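Local coordinates for TCP pilus virulence regulatory protein (Vibrio cholerae, PDB 4MLO) that activates transcription of virulence genes in the cholera bacterium as an AraC-family DNA-binding regulator, with a palmitoleic acid bound in its pocket, at residues D169-E172 / K173-L177; S249-S252 / T253-S257; R196-R199 / M200-K203. All coordinates share one frame; numbering follows the deposited sequence.

Interaction 1. Residues D169-E172 / K173-L177; sequences DAME and KISCL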
loop_
_atom_site.group_PDB
_atom_site.type_symbol
_atom_site.label_atom_id
_atom_site.label_comp_id
_atom_site.label_asym_id
_atom_site.label_seq_id
_atom_site.Cartn_x
_atom_site.Cartn_y
_atom_site.Cartn_z
ATOM N N ASP A 169 12.342 -3.649 11.564
ATOM C CA ASP A 169 12.135 -4.786 10.679
ATOM C C ASP A 169 13.128 -4.754 9.522
ATOM O O ASP A 169 13.397 -3.688 8.952
ATOM C CB ASP A 169 10.707 -4.709 10.146
ATOM C CG ASP A 169 10.359 -5.861 9.246
ATOM O OD1 ASP A 169 9.964 -6.922 9.750
ATOM O OD2 ASP A 169 10.486 -5.685 8.023
ATOM N N ALA A 170 13.647 -5.931 9.150
ATOM C CA ALA A 170 14.670 -6.010 8.104
ATOM C C ALA A 170 14.128 -5.622 6.734
ATOM O O ALA A 170 14.863 -5.063 5.912
ATOM C CB ALA A 170 15.257 -7.409 8.018
ATOM N N MET A 171 12.843 -5.880 6.462
ATOM C CA MET A 171 12.315 -5.465 5.174
ATOM C C MET A 171 12.272 -3.957 5.067
ATOM O O MET A 171 12.536 -3.392 3.994
ATOM C CB MET A 171 10.920 -6.034 4.931
ATOM C CG MET A 171 10.369 -5.708 3.539
ATOM S SD MET A 171 11.293 -6.483 2.165
ATOM C CE MET A 171 10.371 -5.820 0.769
ATOM N N GLU A 172 11.914 -3.285 6.158
ATOM C CA GLU A 172 11.931 -1.823 6.154
ATOM C C GLU A 172 13.356 -1.313 5.952
ATOM O O GLU A 172 13.574 -0.331 5.240
ATOM C CB GLU A 172 11.309 -1.298 7.450
ATOM C CG GLU A 172 11.584 0.166 7.734
ATOM C CD GLU A 172 10.907 1.120 6.788
ATOM O OE1 GLU A 172 9.964 0.716 6.068
ATOM O OE2 GLU A 172 11.327 2.298 6.780
ATOM N N LYS A 173 14.352 -1.990 6.541
ATOM C CA LYS A 173 15.729 -1.565 6.318
ATOM C C LYS A 173 16.112 -1.683 4.843
ATOM O O LYS A 173 16.742 -0.782 4.283
ATOM C CB LYS A 173 16.688 -2.384 7.180
ATOM C CG LYS A 173 16.653 -2.044 8.656
ATOM C CD LYS A 173 17.712 -2.866 9.391
ATOM C CE LYS A 173 17.551 -2.771 10.895
ATOM N NZ LYS A 173 17.594 -1.361 11.358
ATOM N N ILE A 174 15.763 -2.801 4.213
ATOM C CA ILE A 174 16.071 -2.993 2.793
ATOM C C ILE A 174 15.353 -1.954 1.949
ATOM O O ILE A 174 15.955 -1.285 1.111
ATOM C CB ILE A 174 15.685 -4.412 2.353
ATOM C CG1 ILE A 174 16.526 -5.488 3.088
ATOM C CG2 ILE A 174 15.738 -4.542 0.830
ATOM C CD1 ILE A 174 15.965 -6.875 2.874
ATOM N N SER A 175 14.032 -1.833 2.134
ATOM C CA SER A 175 13.234 -0.910 1.338
ATOM C C SER A 175 13.684 0.529 1.517
ATOM O O SER A 175 13.758 1.294 0.552
ATOM C CB SER A 175 11.761 -1.061 1.713
ATOM O OG SER A 175 11.365 -2.421 1.596
ATOM N N CYS A 176 13.967 0.933 2.766
ATOM C CA CYS A 176 14.400 2.298 3.041
ATOM C C CYS A 176 15.709 2.608 2.333
ATOM O O CYS A 176 15.912 3.704 1.791
ATOM C CB CYS A 176 14.560 2.471 4.542
ATOM S SG CYS A 176 14.874 4.119 5.071
ATOM N N LEU A 177 16.622 1.657 2.356
ATOM C CA LEU A 177 17.885 1.819 1.674
ATOM C C LEU A 177 17.680 2.013 0.174
ATOM O O LEU A 177 18.214 2.953 -0.417
ATOM C CB LEU A 177 18.757 0.600 1.968
ATOM C CG LEU A 177 20.061 0.498 1.202
ATOM C CD1 LEU A 177 21.025 1.615 1.680
ATOM C CD2 LEU A 177 20.701 -0.878 1.397
#
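Ile174 folds its side chain back over the carbonyl of Ala170, one helical turn earlier. Its CB stands 3.7 Å from both Met171 O and Ala170 O. CG1 lies beside the backbone N (chi1 -64°), which brings it to 3.3 Å from Ala170 O, and CD1 at the tip runs on past the same oxygen, 3.7 Å from it. That oxygen also takes the backbone bond from Ile174 N (3.0 Å), so the aliphatic branch covers an acceptor already in use.

On the next position Ser175 N donates to Met171 O at 2.9 Å. In one of the two conformers of Ser175, OG also donates to Met171 O, from above the carbonyl plane on the face opposite to the amide, so this second bond is probably not always made; Met171 CE then lies 3.6 Å from Ser175 OG.

Asp169, just before the helix, is its N-cap; OD2 accepts weak bonds from Met171 N (2.8 Å) and Glu172 N (3.4 Å). Such a carboxylate probably gains from the positive end of the helix dipole. Glu172 OE1 accepts from Asn64 ND2.

Helix 170-180 packs on three others: Ile174 touches Leu195 of helix 188-195, Glu205 of helix 199-207 and Leu216 of helix 213-230, while Glu172 ties it to the loop between strands 57-61 and 66-73.

Interaction 2. Residues S249-S252 / T253-S257; sequences SYFS and TVFKS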
loop_
_atom_site.group_PDB
_atom_site.type_symbol
_atom_site.label_atom_id
_atom_site.label_comp_id
_atom_site.label_asym_id
_atom_site.label_seq_id
_atom_site.Cartn_x
_atom_site.Cartn_y
_atom_site.Cartn_z
ATOM N N SER A 249 11.015 1.655 -22.451
ATOM C CA SER A 249 10.424 0.365 -22.779
ATOM C C SER A 249 10.454 -0.566 -21.577
ATOM O O SER A 249 9.497 -1.293 -21.318
ATOM C CB SER A 249 11.152 -0.255 -23.973
ATOM O OG SER A 249 10.902 0.496 -25.146
ATOM N N TYR A 250 11.539 -0.542 -20.816
ATOM C CA TYR A 250 11.633 -1.381 -19.627
ATOM C C TYR A 250 10.595 -0.965 -18.597
ATOM O O TYR A 250 9.855 -1.799 -18.065
ATOM C CB TYR A 250 13.052 -1.266 -19.066
ATOM C CG TYR A 250 13.435 -2.325 -18.068
ATOM C CD1 TYR A 250 14.430 -3.249 -18.360
ATOM C CD2 TYR A 250 12.853 -2.385 -16.826
ATOM C CE1 TYR A 250 14.787 -4.225 -17.437
ATOM C CE2 TYR A 250 13.198 -3.381 -15.903
ATOM C CZ TYR A 250 14.150 -4.276 -16.217
ATOM O OH TYR A 250 14.468 -5.238 -15.297
ATOM N N PHE A 251 10.532 0.335 -18.311
ATOM C CA PHE A 251 9.511 0.890 -17.438
ATOM C C PHE A 251 8.117 0.456 -17.856
ATOM O O PHE A 251 7.353 -0.057 -17.038
ATOM C CB PHE A 251 9.599 2.409 -17.453
ATOM C CG PHE A 251 8.410 3.100 -16.828
ATOM C CD1 PHE A 251 8.070 2.881 -15.512
ATOM C CD2 PHE A 251 7.630 4.006 -17.572
ATOM C CE1 PHE A 251 6.998 3.556 -14.928
ATOM C CE2 PHE A 251 6.605 4.643 -16.983
ATOM C CZ PHE A 251 6.281 4.424 -15.672
ATOM N N SER A 252 7.775 0.666 -19.124
ATOM C CA SER A 252 6.424 0.336 -19.585
ATOM C C SER A 252 6.113 -1.133 -19.388
ATOM O O SER A 252 5.000 -1.493 -18.977
ATOM C CB SER A 252 6.261 0.691 -21.070
ATOM O OG SER A 252 6.519 2.060 -21.285
ATOM N N THR A 253 7.078 -2.001 -19.686
ATOM C CA THR A 253 6.869 -3.443 -19.572
ATOM C C THR A 253 6.611 -3.868 -18.118
ATOM O O THR A 253 5.662 -4.613 -17.808
ATOM C CB THR A 253 8.085 -4.176 -20.144
ATOM O OG1 THR A 253 8.272 -3.848 -21.532
ATOM C CG2 THR A 253 7.848 -5.648 -20.067
ATOM N N VAL A 254 7.452 -3.394 -17.198
ATOM C CA VAL A 254 7.239 -3.691 -15.787
ATOM C C VAL A 254 5.933 -3.073 -15.259
ATOM O O VAL A 254 5.239 -3.693 -14.454
ATOM C CB VAL A 254 8.462 -3.220 -14.967
ATOM C CG1 VAL A 254 8.234 -3.498 -13.490
ATOM C CG2 VAL A 254 9.721 -3.926 -15.472
ATOM N N PHE A 255 5.586 -1.839 -15.686
ATOM C CA PHE A 255 4.369 -1.183 -15.218
ATOM C C PHE A 255 3.147 -1.986 -15.658
ATOM O O PHE A 255 2.244 -2.250 -14.853
ATOM C CB PHE A 255 4.332 0.249 -15.739
ATOM C CG PHE A 255 3.292 1.116 -15.079
ATOM C CD1 PHE A 255 1.973 1.058 -15.484
ATOM C CD2 PHE A 255 3.603 1.931 -14.024
ATOM C CE1 PHE A 255 1.018 1.828 -14.882
ATOM C CE2 PHE A 255 2.631 2.707 -13.399
ATOM C CZ PHE A 255 1.325 2.636 -13.836
ATOM N N LYS A 256 3.148 -2.408 -16.925
ATOM C CA LYS A 256 2.061 -3.227 -17.463
ATOM C C LYS A 256 1.910 -4.544 -16.706
ATOM O O LYS A 256 0.794 -4.979 -16.435
ATOM C CB LYS A 256 2.313 -3.489 -18.955
ATOM C CG LYS A 256 2.041 -2.309 -19.825
ATOM C CD LYS A 256 2.638 -2.514 -21.228
ATOM C CE LYS A 256 2.373 -1.318 -22.101
ATOM N NZ LYS A 256 2.803 -1.576 -23.509
ATOM N N SER A 257 3.021 -5.212 -16.381
ATOM C CA SER A 257 2.981 -6.464 -15.621
ATOM C C SER A 257 2.410 -6.249 -14.221
ATOM O O SER A 257 1.668 -7.082 -13.696
ATOM C CB SER A 257 4.397 -7.040 -15.548
ATOM O OG SER A 257 4.505 -8.179 -14.696
#
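Between Ser249 and Lys256 the backbone of helix 248-259 makes four successive i to i+4 bonds, from Thr253 N to Ser249 O, Val254 N to Tyr250 O, Phe255 N to Phe251 O and Lys256 N to Ser252 O, all 2.9 to 3.0 Å long.

Ser249 O is gripped twice. Thr253 OG1 donates to it at 2.8 Å, while the amide of the same threonine arrives from the other face of the carbonyl plane. The hydroxyl can turn back in this way because it sits beside its own backbone N (chi1 -60°). The bond satisfies a hydroxyl on an exposed side of the helix.

On another side of the helix the Tyr250 ring reaches along to Val254, and CE2 meets the CG2 methyl at 3.5 Å in an oblique approach. The ring is anchored at its far end, where Tyr250 OH bonds Asn218 ND2 of helix 213-230.

Phe251 and Phe255 lie side by side and point the same way into the core. Their ring centroids are 5.7 Å apart and the planes are inclined at 61°. The rings come closest where Phe251 CE1 lies 3.9 Å from Phe255 CD2. Around them, Ile236, Ile239 and Ala240 of helix 236-242 cover Phe251, Met229 and Tyr266 reach Phe255, and Pro263 touches both side chains. The aliphatic part of Lys256 follows the outer surface, CG 3.2 Å from Ser252 O.

An amphipathic helix packed in this manner against helix 236-242 is consistent with the recognition helix of the second helix-turn-helix in AraC-family proteins; the side chain of Phe255 is also about 7 Å from the bound palmitoleic acid.

Interaction 3. Residues R196-R199 / M200-K203; sequences RTNR and MILK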
loop_
_atom_site.group_PDB
_atom_site.type_symbol
_atom_site.label_atom_id
_atom_site.label_comp_id
_atom_site.label_asym_id
_atom_site.label_seq_id
_atom_site.Cartn_x
_atom_site.Cartn_y
_atom_site.Cartn_z
ATOM N N ARG A 196 25.169 -4.280 6.806
ATOM C CA ARG A 196 26.098 -5.152 7.542
ATOM C C ARG A 196 25.379 -6.380 8.094
ATOM O O ARG A 196 25.478 -6.720 9.279
ATOM C CB ARG A 196 26.799 -4.390 8.683
ATOM C CG ARG A 196 27.824 -3.358 8.227
ATOM C CD ARG A 196 27.191 -2.084 7.722
ATOM N NE ARG A 196 28.204 -1.036 7.579
ATOM C CZ ARG A 196 28.007 0.181 7.097
ATOM N NH1 ARG A 196 26.821 0.540 6.627
ATOM N NH2 ARG A 196 29.022 1.061 7.085
ATOM N N THR A 197 24.610 -7.041 7.219
ATOM C CA THR A 197 23.845 -8.230 7.569
ATOM C C THR A 197 24.010 -9.205 6.417
ATOM O O THR A 197 24.082 -8.762 5.268
ATOM C CB THR A 197 22.342 -7.896 7.783
ATOM O OG1 THR A 197 22.189 -6.853 8.749
ATOM C CG2 THR A 197 21.577 -9.083 8.252
ATOM N N ASN A 198 24.138 -10.506 6.716
ATOM C CA ASN A 198 24.457 -11.446 5.644
ATOM C C ASN A 198 23.203 -11.914 4.915
ATOM O O ASN A 198 22.071 -11.649 5.329
ATOM C CB ASN A 198 25.287 -12.644 6.158
ATOM C CG ASN A 198 24.562 -13.496 7.185
ATOM O OD1 ASN A 198 23.388 -13.834 7.028
ATOM N ND2 ASN A 198 25.291 -13.929 8.221
ATOM N N ARG A 199 23.450 -12.527 3.743
ATOM C CA ARG A 199 22.397 -12.959 2.827
ATOM C C ARG A 199 21.539 -14.048 3.449
ATOM O O ARG A 199 20.319 -14.086 3.241
ATOM C CB ARG A 199 23.078 -13.461 1.551
ATOM C CG ARG A 199 22.147 -14.107 0.528
ATOM C CD ARG A 199 21.364 -13.059 -0.212
ATOM N NE ARG A 199 20.850 -13.616 -1.488
ATOM C CZ ARG A 199 21.511 -13.612 -2.642
ATOM N NH1 ARG A 199 20.938 -14.149 -3.714
ATOM N NH2 ARG A 199 22.724 -13.096 -2.752
ATOM N N MET A 200 22.158 -14.933 4.232
ATOM C CA MET A 200 21.389 -16.017 4.849
ATOM C C MET A 200 20.235 -15.471 5.689
ATOM O O MET A 200 19.153 -16.060 5.715
ATOM C CB MET A 200 22.323 -16.876 5.699
ATOM C CG MET A 200 21.651 -18.026 6.434
ATOM S SD MET A 200 21.103 -19.315 5.308
ATOM C CE MET A 200 22.697 -19.991 4.804
ATOM N N ILE A 201 20.431 -14.319 6.336
ATOM C CA ILE A 201 19.420 -13.659 7.153
ATOM C C ILE A 201 18.492 -12.803 6.311
ATOM O O ILE A 201 17.265 -12.866 6.448
ATOM C CB ILE A 201 20.131 -12.822 8.240
ATOM C CG1 ILE A 201 20.823 -13.755 9.213
ATOM C CG2 ILE A 201 19.155 -11.912 8.975
ATOM C CD1 ILE A 201 21.713 -13.029 10.209
ATOM N N LEU A 202 19.051 -11.993 5.415
ATOM C CA LEU A 202 18.223 -11.021 4.702
ATOM C C LEU A 202 17.328 -11.679 3.666
ATOM O O LEU A 202 16.276 -11.111 3.334
ATOM C CB LEU A 202 19.079 -9.973 3.998
ATOM C CG LEU A 202 19.797 -9.020 4.951
ATOM C CD1 LEU A 202 20.575 -8.056 4.119
ATOM C CD2 LEU A 202 18.814 -8.296 5.870
ATOM N N LYS A 203 17.744 -12.826 3.113
ATOM C CA LYS A 203 17.037 -13.385 1.958
ATOM C C LYS A 203 15.632 -13.797 2.327
ATOM O O LYS A 203 14.758 -13.840 1.446
ATOM C CB LYS A 203 17.774 -14.590 1.382
ATOM C CG LYS A 203 17.847 -15.813 2.288
ATOM C CD LYS A 203 18.750 -16.934 1.718
ATOM C CE LYS A 203 18.724 -18.187 2.559
ATOM N NZ LYS A 203 19.739 -19.198 2.073
#
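Asn198 caps the helix that follows it: OD1 accepts from Ile201 N at 3.1 Å, the donor approaching almost in line with the side-chain C=O. CG is placed between the backbone N and the carbonyl carbon (chi1 63°), which swings the amide over the first turn. There OD1 also packs against Ile201 CG1, 3.4 Å away, the two side chains crossing at about a right angle. The backbone oxygen of Asn198 works alongside, accepting from Leu202 N at 3.0 Å and weakly from Ile201 N.

Thr197 supplies the apolar half of the contact. Its CG2 methyl sits 3.7 Å from Leu202 CD2 and 3.8 Å from Ile201 CG2, bridging two residues of the helix. Its hydroxyl bonds Leu195 O, so this one loop side chain links the end of helix 188-195 to the first turn of helix 199-207.

Arg199, first in the helix, has CG anti to the backbone N (chi1 173°), and CD comes 4.2 Å from Lys203 CB. That carbon lies at the edge of the guanidinium, near its plane, and the group forms a cation-pi pair with Trp188. The backbone adds Lys203 N to Arg199 O, 2.9 Å.

Arg196, with positive phi, is the C-prime residue of the Schellman motif closing helix 188-195. Thr197 alone separates it from the N-cap; this short turn is consistent with the first helix-turn-helix of AraC-family DNA-binding domains.

Overall arrangement
Along the chain interaction 1 comes first, interaction 3 next and interaction 2 last, all on or beside the helices between residues 170 and 259. Interactions 1 and 3 are neighbours, their centres 12 Å apart: Ala170 CB meets Leu202 CD2 at 4.2 Å, packing the start of helix 170-180 on helix 199-207. Interaction 2 lies apart, its centre 24 Å from that of interaction 1 and 29 Å from that of interaction 3. Helix 213-230 spans the gap, touching Met171 and Ile174 at one place and Tyr250, Val254 and Phe255 at others. This layout fits two helix-turn-helix units joined by a long helix, the second also close to the fatty acid.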